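Local coordinates for FixG-related protein (Vibrio parahaemolyticus, PDB 2R39) that is of unknown function but belongs to the FixG-related membrane proteins, which probably bind 4Fe-4S clusters and carry electrons, and is represented here by its C-terminal Ig-like domain, at residues 9-14 with 97-102; 47-52 with 67-72. All coordinates share one frame; numbering follows the deposited sequence.

In the fold
Starting from the N terminus, the chain enters strand 11-17 at the edge of one four-stranded antiparallel sheet, and contact 1 brings residues 9-14 against residues 97-102 of the other sheet, closing a loop of more than eighty residues. Contact 2 lies wholly within that loop: strand 47-54 runs out, the chain passes through 60-62 in the first sheet, and 66-69 returns to pair with 47-54. Contact 1 therefore joins the two sheets face to face, while contact 2 builds the edge of the second. Their centres are about 8 Å apart, because 47-54 and 92-101 are neighbours in that sheet, and Tyr49 packs against both Leu99 and Asp101.

Contact 1 of 2, residues 9-14 with 97-102; sequences DPAGMS and FILTDK
Strand 11-14 and strand 97-101 run nearly antiparallel, at 165°, with axes 8.3 Å apart at their closest, a separation filled by side chains rather than by backbone pairing. Met13, present as selenomethionine, reaches furthest across. Its CG lies anti to the backbone N (chi1 178°) and the chain bends at chi3 (64°), which lays CE beside the opposite backbone, 3.5 Å from the Leu99 N and equally near the Phe97 O. The same methyl touches the CB of Leu99 at 3.9 Å and, less closely, that of Phe97. A long, flexible, unbranched side chain suits this place, since it can follow the relief of a strand. Met13 and Leu99 pass alongside with opposite headings, the SE of Met13 lying beside the CB of Leu99, and Leu99 sends its CD2 to the CB of Ala11, 4.2 Å away; the small alanine leaves room for the leucine, and Tyr49 covers both. Phe97 turns its ring away from this strand to meet Tyr35 edge-to-face. At the other end a water donates to the Asp101 OD2 at 2.6 Å and, weakly, to the Pro10 O. The carboxylate is held further by Ser103 and Asn104, so this buried acid has several polar partners. Apolar residues facing inward from two stacked antiparallel sheets form the core of an Ig-like beta-sandwich.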
ATOM      1  N   ASP A   9      17.371   0.817  -9.156  1.00 50.92           N
ATOM      2  CA  ASP A   9      16.325   1.678  -8.610  1.00 49.44           C
ATOM      3  C   ASP A   9      16.803   2.362  -7.344  1.00 48.14           C
ATOM      4  O   ASP A   9      17.506   1.732  -6.540  1.00 47.73           O
ATOM      5  CB  ASP A   9      15.083   0.861  -8.283  1.00 49.91           C
ATOM      6  CG  ASP A   9      14.360   0.354  -9.518  1.00 50.22           C
ATOM      7  OD1 ASP A   9      14.660   0.799 -10.651  1.00 51.12           O
ATOM      8  OD2 ASP A   9      13.473  -0.495  -9.337  1.00 50.23           O
ATOM      9  N   PRO A  10      16.446   3.659  -7.170  1.00 46.96           N
ATOM     10  CA  PRO A  10      16.778   4.407  -5.950  1.00 46.03           C
ATOM     11  C   PRO A  10      15.983   3.951  -4.730  1.00 45.17           C
ATOM     12  O   PRO A  10      16.381   4.205  -3.593  1.00 44.89           O
ATOM     13  CB  PRO A  10      16.419   5.854  -6.316  1.00 46.13           C
ATOM     14  CG  PRO A  10      15.385   5.738  -7.369  1.00 46.52           C
ATOM     15  CD  PRO A  10      15.753   4.507  -8.159  1.00 46.79           C
ATOM     16  N   ALA A  11      14.867   3.277  -4.972  1.00 44.17           N
ATOM     17  CA  ALA A  11      14.012   2.789  -3.902  1.00 43.91           C
ATOM     18  C   ALA A  11      13.485   1.428  -4.273  1.00 43.93           C
ATOM     19  O   ALA A  11      13.491   1.054  -5.450  1.00 43.63           O
ATOM     20  CB  ALA A  11      12.835   3.758  -3.655  1.00 42.99           C
ATOM     21  N   GLY A  12      13.008   0.700  -3.274  1.00 44.21           N
ATOM     22  CA  GLY A  12      12.321  -0.568  -3.516  1.00 45.32           C
ATOM     23  C   GLY A  12      11.056  -0.621  -2.685  1.00 46.07           C
ATOM     24  O   GLY A  12      10.969   0.013  -1.638  1.00 45.42           O
HETATM   25  N   MSE A  13      10.063  -1.354  -3.168  1.00 46.09           N
HETATM   26  CA  MSE A  13       8.906  -1.659  -2.360  1.00 48.47           C
HETATM   27  C   MSE A  13       8.377  -3.018  -2.743  1.00 46.73           C
HETATM   28  O   MSE A  13       8.312  -3.351  -3.912  1.00 46.05           O
HETATM   29  CB  MSE A  13       7.793  -0.613  -2.520  1.00 47.21           C
HETATM   30  CG  MSE A  13       6.546  -0.962  -1.700  1.00 50.14           C
HETATM   31 SE   MSE A  13       5.146   0.380  -1.735  1.00 57.66          SE
HETATM   32  CE  MSE A  13       4.721   0.295  -3.655  1.00 47.78           C
ATOM     33  N   SER A  14       8.000  -3.786  -1.740  1.00 46.52           N
ATOM     34  CA  SER A  14       7.253  -5.004  -1.965  1.00 46.88           C
ATOM     35  C   SER A  14       6.041  -4.984  -1.055  1.00 46.31           C
ATOM     36  O   SER A  14       5.947  -4.166  -0.133  1.00 46.27           O
ATOM     37  CB  SER A  14       8.126  -6.260  -1.774  1.00 46.77           C
ATOM     38  OG  SER A  14       8.650  -6.327  -0.468  1.00 47.86           O
ATOM     39  N   PHE A  97      -0.429  -0.659  -5.205  1.00 44.87           N
ATOM     40  CA  PHE A  97       0.208   0.247  -4.280  1.00 43.72           C
ATOM     41  C   PHE A  97       1.324   0.992  -5.004  1.00 44.54           C
ATOM     42  O   PHE A  97       2.041   0.423  -5.865  1.00 44.17           O
ATOM     43  CB  PHE A  97       0.748  -0.521  -3.094  1.00 43.76           C
ATOM     44  CG  PHE A  97      -0.332  -1.068  -2.196  1.00 44.01           C
ATOM     45  CD1 PHE A  97      -0.962  -0.247  -1.273  1.00 43.57           C
ATOM     46  CD2 PHE A  97      -0.702  -2.409  -2.273  1.00 43.91           C
ATOM     47  CE1 PHE A  97      -1.955  -0.746  -0.432  1.00 44.75           C
ATOM     48  CE2 PHE A  97      -1.693  -2.914  -1.436  1.00 44.34           C
ATOM     49  CZ  PHE A  97      -2.319  -2.076  -0.520  1.00 43.69           C
ATOM     50  N   ILE A  98       1.450   2.277  -4.692  1.00 43.71           N
ATOM     51  CA  ILE A  98       2.362   3.104  -5.433  1.00 44.45           C
ATOM     52  C   ILE A  98       3.250   3.825  -4.452  1.00 45.45           C
ATOM     53  O   ILE A  98       2.751   4.480  -3.529  1.00 44.93           O
ATOM     54  CB  ILE A  98       1.597   4.063  -6.359  1.00 45.05           C
ATOM     55  CG1 ILE A  98       0.761   3.237  -7.367  1.00 46.35           C
ATOM     56  CG2 ILE A  98       2.571   5.045  -7.076  1.00 44.68           C
ATOM     57  CD1 ILE A  98      -0.505   3.919  -7.799  1.00 49.22           C
ATOM     58  N   LEU A  99       4.559   3.667  -4.631  1.00 45.47           N
ATOM     59  CA  LEU A  99       5.512   4.454  -3.861  1.00 46.04           C
ATOM     60  C   LEU A  99       5.970   5.595  -4.771  1.00 46.65           C
ATOM     61  O   LEU A  99       6.417   5.363  -5.892  1.00 45.86           O
ATOM     62  CB  LEU A  99       6.707   3.587  -3.405  1.00 46.45           C
ATOM     63  CG  LEU A  99       7.816   4.368  -2.681  1.00 46.49           C
ATOM     64  CD1 LEU A  99       8.551   3.477  -1.698  1.00 47.74           C
ATOM     65  CD2 LEU A  99       8.790   4.987  -3.665  1.00 48.12           C
ATOM     66  N   THR A 100       5.823   6.818  -4.297  1.00 46.64           N
ATOM     67  CA  THR A 100       6.275   7.980  -5.034  1.00 48.25           C
ATOM     68  C   THR A 100       7.443   8.622  -4.289  1.00 49.27           C
ATOM     69  O   THR A 100       7.300   9.011  -3.137  1.00 48.11           O
ATOM     70  CB  THR A 100       5.137   9.006  -5.204  1.00 48.35           C
ATOM     71  OG1 THR A 100       4.054   8.383  -5.908  1.00 48.00           O
ATOM     72  CG2 THR A 100       5.623  10.232  -6.005  1.00 48.46           C
ATOM     73  N   ASP A 101       8.589   8.686  -4.965  1.00 51.05           N
ATOM     74  CA  ASP A 101       9.803   9.366  -4.489  1.00 54.00           C
ATOM     75  C   ASP A 101       9.971  10.526  -5.444  1.00 55.82           C
ATOM     76  O   ASP A 101      10.643  10.384  -6.477  1.00 56.56           O
ATOM     77  CB  ASP A 101      11.006   8.408  -4.615  1.00 53.97           C
ATOM     78  CG  ASP A 101      12.369   9.061  -4.283  1.00 55.67           C
ATOM     79  OD1 ASP A 101      12.516  10.297  -4.231  1.00 53.42           O
ATOM     80  OD2 ASP A 101      13.328   8.289  -4.098  1.00 60.66           O
ATOM     81  N   LYS A 102       9.324  11.648  -5.135  1.00 57.58           N
ATOM     82  CA  LYS A 102       9.425  12.863  -5.961  1.00 60.13           C
ATOM     83  C   LYS A 102      10.856  13.353  -6.234  1.00 60.39           C
ATOM     84  O   LYS A 102      11.160  13.763  -7.353  1.00 60.64           O
ATOM     85  CB  LYS A 102       8.605  14.016  -5.355  1.00 60.44           C
ATOM     86  CG  LYS A 102       9.117  14.559  -4.027  1.00 61.05           C
ATOM     87  CD  LYS A 102       8.113  15.558  -3.429  1.00 61.96           C
ATOM     88  CE  LYS A 102       8.459  17.009  -3.788  1.00 65.34           C
ATOM     89  NZ  LYS A 102       7.239  17.877  -3.861  1.00 65.78           N
TER
HETATM   90  O   HOH W   1      15.002   6.689  -2.922  1.00 53.15           O

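Contact 2 of 2, residues 47-52 with 67-72; sequences QEYNLD and IQVEPG
Tyr49 and Ile67, with Gln47 and Val69, form the two hydrogen-bonded pairs of an antiparallel strand pairing at the edge of one sheet of the Ig-like beta-sandwich. Each pair is closed by two backbone bonds; the shortest runs from the Val69 N to the Gln47 O, at 2.8 Å and 170° at the hydrogen. Between them Glu48 and Gln68 make the non-hydrogen-bonded pair, where the Glu48 CA approaches the Ile67 O at 3.2 Å in a CA-H...O contact. Their long polar side chains suit the exposed face on which they lie.

The opposite face carries Tyr49, Ile67 and Val69, with the polar Gln47 at its end. Val69 crosses the Tyr49 side chain at about a right angle, and its CG2 meets the ring edge near the ring plane, a close approach for two carbons at 3.4 Å from the Tyr49 CE2. The Ile67 CD1 comes to the same edge, 4.1 Å from the Tyr49 CD2. Ile67 places CG1 between its backbone N and carbonyl carbon (chi1 48°), which brings CG1 to 4.0 Å from the Tyr49 CB. The beta-branched Val69 and Ile67 each set a methyl at the ring edge, and the Leu51 CD1 extends the patch by touching the Ile67 CD1.

Farther out, the other sheet covers this face: Leu75 lies on Ile67 and Val69, Leu77 on Ile67 and Leu51, and Val39 on Tyr49. Asn41 gives its ND2 to the Val69 O, joining the strand pair to strand 31-41. Gln47 is buried, yet its amide is satisfied at both ends, and these bonds tie the start of its strand to two loops: the NE2 bonds to the Thr43 OG1, and the OE1 to the Ser103 OG.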
ATOM      1  N   GLN A  47      15.558   9.952   2.119  1.00 48.34           N
ATOM      2  CA  GLN A  47      14.544  10.219   1.105  1.00 47.83           C
ATOM      3  C   GLN A  47      13.136  10.269   1.721  1.00 47.72           C
ATOM      4  O   GLN A  47      12.920   9.727   2.802  1.00 47.35           O
ATOM      5  CB  GLN A  47      14.618   9.163  -0.015  1.00 47.76           C
ATOM      6  CG  GLN A  47      16.028   8.958  -0.645  1.00 47.84           C
ATOM      7  CD  GLN A  47      16.520  10.141  -1.467  1.00 48.55           C
ATOM      8  OE1 GLN A  47      15.763  11.062  -1.781  1.00 47.73           O
ATOM      9  NE2 GLN A  47      17.814  10.122  -1.817  1.00 50.15           N
ATOM     10  N   GLU A  48      12.192  10.918   1.028  1.00 47.85           N
ATOM     11  CA  GLU A  48      10.779  10.984   1.449  1.00 47.44           C
ATOM     12  C   GLU A  48       9.912  10.355   0.386  1.00 46.57           C
ATOM     13  O   GLU A  48      10.027  10.691  -0.790  1.00 46.89           O
ATOM     14  CB  GLU A  48      10.278  12.431   1.721  1.00 47.51           C
ATOM     15  CG  GLU A  48       8.722  12.507   1.981  1.00 48.05           C
ATOM     16  CD  GLU A  48       8.128  13.921   2.193  1.00 50.42           C
ATOM     17  OE1 GLU A  48       8.595  14.622   3.101  1.00 54.07           O
ATOM     18  OE2 GLU A  48       7.165  14.303   1.462  1.00 55.91           O
ATOM     19  N   TYR A  49       9.037   9.452   0.805  1.00 46.12           N
ATOM     20  CA  TYR A  49       8.139   8.749  -0.121  1.00 46.50           C
ATOM     21  C   TYR A  49       6.669   9.009   0.252  1.00 45.91           C
ATOM     22  O   TYR A  49       6.353   9.193   1.423  1.00 45.42           O
ATOM     23  CB  TYR A  49       8.439   7.235  -0.141  1.00 46.88           C
ATOM     24  CG  TYR A  49       9.914   6.878  -0.325  1.00 48.47           C
ATOM     25  CD1 TYR A  49      10.608   7.245  -1.471  1.00 49.19           C
ATOM     26  CD2 TYR A  49      10.609   6.162   0.647  1.00 49.67           C
ATOM     27  CE1 TYR A  49      11.967   6.907  -1.645  1.00 49.15           C
ATOM     28  CE2 TYR A  49      11.963   5.812   0.473  1.00 50.77           C
ATOM     29  CZ  TYR A  49      12.634   6.194  -0.673  1.00 49.58           C
ATOM     30  OH  TYR A  49      13.979   5.872  -0.844  1.00 49.71           O
ATOM     31  N   ASN A  50       5.790   9.065  -0.747  1.00 45.64           N
ATOM     32  CA  ASN A  50       4.352   9.003  -0.501  1.00 45.43           C
ATOM     33  C   ASN A  50       3.913   7.598  -0.906  1.00 45.08           C
ATOM     34  O   ASN A  50       4.442   7.025  -1.877  1.00 43.82           O
ATOM     35  CB  ASN A  50       3.562   9.984  -1.368  1.00 46.40           C
ATOM     36  CG  ASN A  50       3.555  11.440  -0.841  1.00 50.78           C
ATOM     37  OD1 ASN A  50       3.784  11.737   0.335  1.00 50.63           O
ATOM     38  ND2 ASN A  50       3.224  12.356  -1.748  1.00 55.78           N
ATOM     39  N   LEU A  51       2.918   7.081  -0.195  1.00 43.40           N
ATOM     40  CA  LEU A  51       2.356   5.765  -0.460  1.00 44.00           C
ATOM     41  C   LEU A  51       0.892   5.960  -0.754  1.00 43.80           C
ATOM     42  O   LEU A  51       0.197   6.709  -0.057  1.00 42.88           O
ATOM     43  CB  LEU A  51       2.553   4.817   0.721  1.00 43.23           C
ATOM     44  CG  LEU A  51       3.985   4.717   1.274  1.00 45.64           C
ATOM     45  CD1 LEU A  51       3.960   4.091   2.637  1.00 46.48           C
ATOM     46  CD2 LEU A  51       4.945   3.935   0.337  1.00 46.94           C
ATOM     47  N   ASP A  52       0.436   5.285  -1.800  1.00 44.38           N
ATOM     48  CA  ASP A  52      -0.925   5.437  -2.324  1.00 45.50           C
ATOM     49  C   ASP A  52      -1.447   4.111  -2.813  1.00 44.55           C
ATOM     50  O   ASP A  52      -0.699   3.162  -2.896  1.00 44.23           O
ATOM     51  CB  ASP A  52      -0.914   6.432  -3.490  1.00 46.42           C
ATOM     52  CG  ASP A  52      -0.859   7.850  -3.010  1.00 51.40           C
ATOM     53  OD1 ASP A  52      -1.907   8.325  -2.494  1.00 53.32           O
ATOM     54  OD2 ASP A  52       0.230   8.474  -3.130  1.00 52.58           O
ATOM     55  N   ILE A  67       6.530   9.014   4.389  1.00 45.61           N
ATOM     56  CA  ILE A  67       7.602   8.517   5.265  1.00 47.66           C
ATOM     57  C   ILE A  67       8.967   9.104   4.922  1.00 48.65           C
ATOM     58  O   ILE A  67       9.216   9.450   3.770  1.00 48.28           O
ATOM     59  CB  ILE A  67       7.710   6.960   5.213  1.00 48.03           C
ATOM     60  CG1 ILE A  67       7.727   6.469   3.757  1.00 47.84           C
ATOM     61  CG2 ILE A  67       6.553   6.312   5.946  1.00 48.74           C
ATOM     62  CD1 ILE A  67       7.963   4.988   3.584  1.00 48.48           C
ATOM     63  N   GLN A  68       9.833   9.233   5.932  1.00 49.70           N
ATOM     64  CA  GLN A  68      11.244   9.563   5.733  1.00 51.52           C
ATOM     65  C   GLN A  68      12.081   8.304   5.965  1.00 51.58           C
ATOM     66  O   GLN A  68      11.968   7.659   7.016  1.00 51.83           O
ATOM     67  CB  GLN A  68      11.703  10.652   6.721  1.00 51.66           C
ATOM     68  CG  GLN A  68      11.474  12.074   6.260  1.00 52.74           C
ATOM     69  CD  GLN A  68      12.056  13.096   7.214  1.00 53.87           C
ATOM     70  OE1 GLN A  68      12.982  12.803   7.993  1.00 58.66           O
ATOM     71  NE2 GLN A  68      11.528  14.314   7.158  1.00 56.25           N
ATOM     72  N   VAL A  69      12.915   7.953   4.987  1.00 51.68           N
ATOM     73  CA  VAL A  69      13.684   6.704   5.030  1.00 51.70           C
ATOM     74  C   VAL A  69      15.189   6.976   4.930  1.00 51.92           C
ATOM     75  O   VAL A  69      15.635   7.698   4.039  1.00 51.84           O
ATOM     76  CB  VAL A  69      13.235   5.732   3.907  1.00 51.81           C
ATOM     77  CG1 VAL A  69      13.858   4.342   4.087  1.00 51.60           C
ATOM     78  CG2 VAL A  69      11.721   5.624   3.878  1.00 51.34           C
ATOM     79  N   GLU A  70      15.958   6.397   5.855  1.00 52.47           N
ATOM     80  CA  GLU A  70      17.408   6.607   5.927  1.00 52.70           C
ATOM     81  C   GLU A  70      18.144   5.781   4.869  1.00 52.65           C
ATOM     82  O   GLU A  70      17.594   4.802   4.365  1.00 52.99           O
ATOM     83  CB  GLU A  70      17.931   6.267   7.333  1.00 53.07           C
ATOM     84  CG  GLU A  70      17.471   7.220   8.447  1.00 54.21           C
ATOM     85  CD  GLU A  70      18.143   8.581   8.387  1.00 56.39           C
ATOM     86  OE1 GLU A  70      19.288   8.672   7.895  1.00 58.00           O
ATOM     87  OE2 GLU A  70      17.536   9.567   8.851  1.00 58.42           O
ATOM     88  N   PRO A  71      19.387   6.177   4.508  1.00 52.70           N
ATOM     89  CA  PRO A  71      20.161   5.399   3.525  1.00 52.45           C
ATOM     90  C   PRO A  71      20.248   3.916   3.890  1.00 52.49           C
ATOM     91  O   PRO A  71      20.664   3.575   5.009  1.00 52.23           O
ATOM     92  CB  PRO A  71      21.546   6.046   3.571  1.00 52.50           C
ATOM     93  CG  PRO A  71      21.326   7.405   4.071  1.00 52.77           C
ATOM     94  CD  PRO A  71      20.107   7.384   4.947  1.00 52.28           C
ATOM     95  N   GLY A  72      19.827   3.045   2.959  1.00 52.30           N
ATOM     96  CA  GLY A  72      19.871   1.599   3.177  1.00 52.29           C
ATOM     97  C   GLY A  72      18.840   1.061   4.157  1.00 52.24           C
ATOM     98  O   GLY A  72      18.747  -0.197   4.342  1.00 52.30           O
TER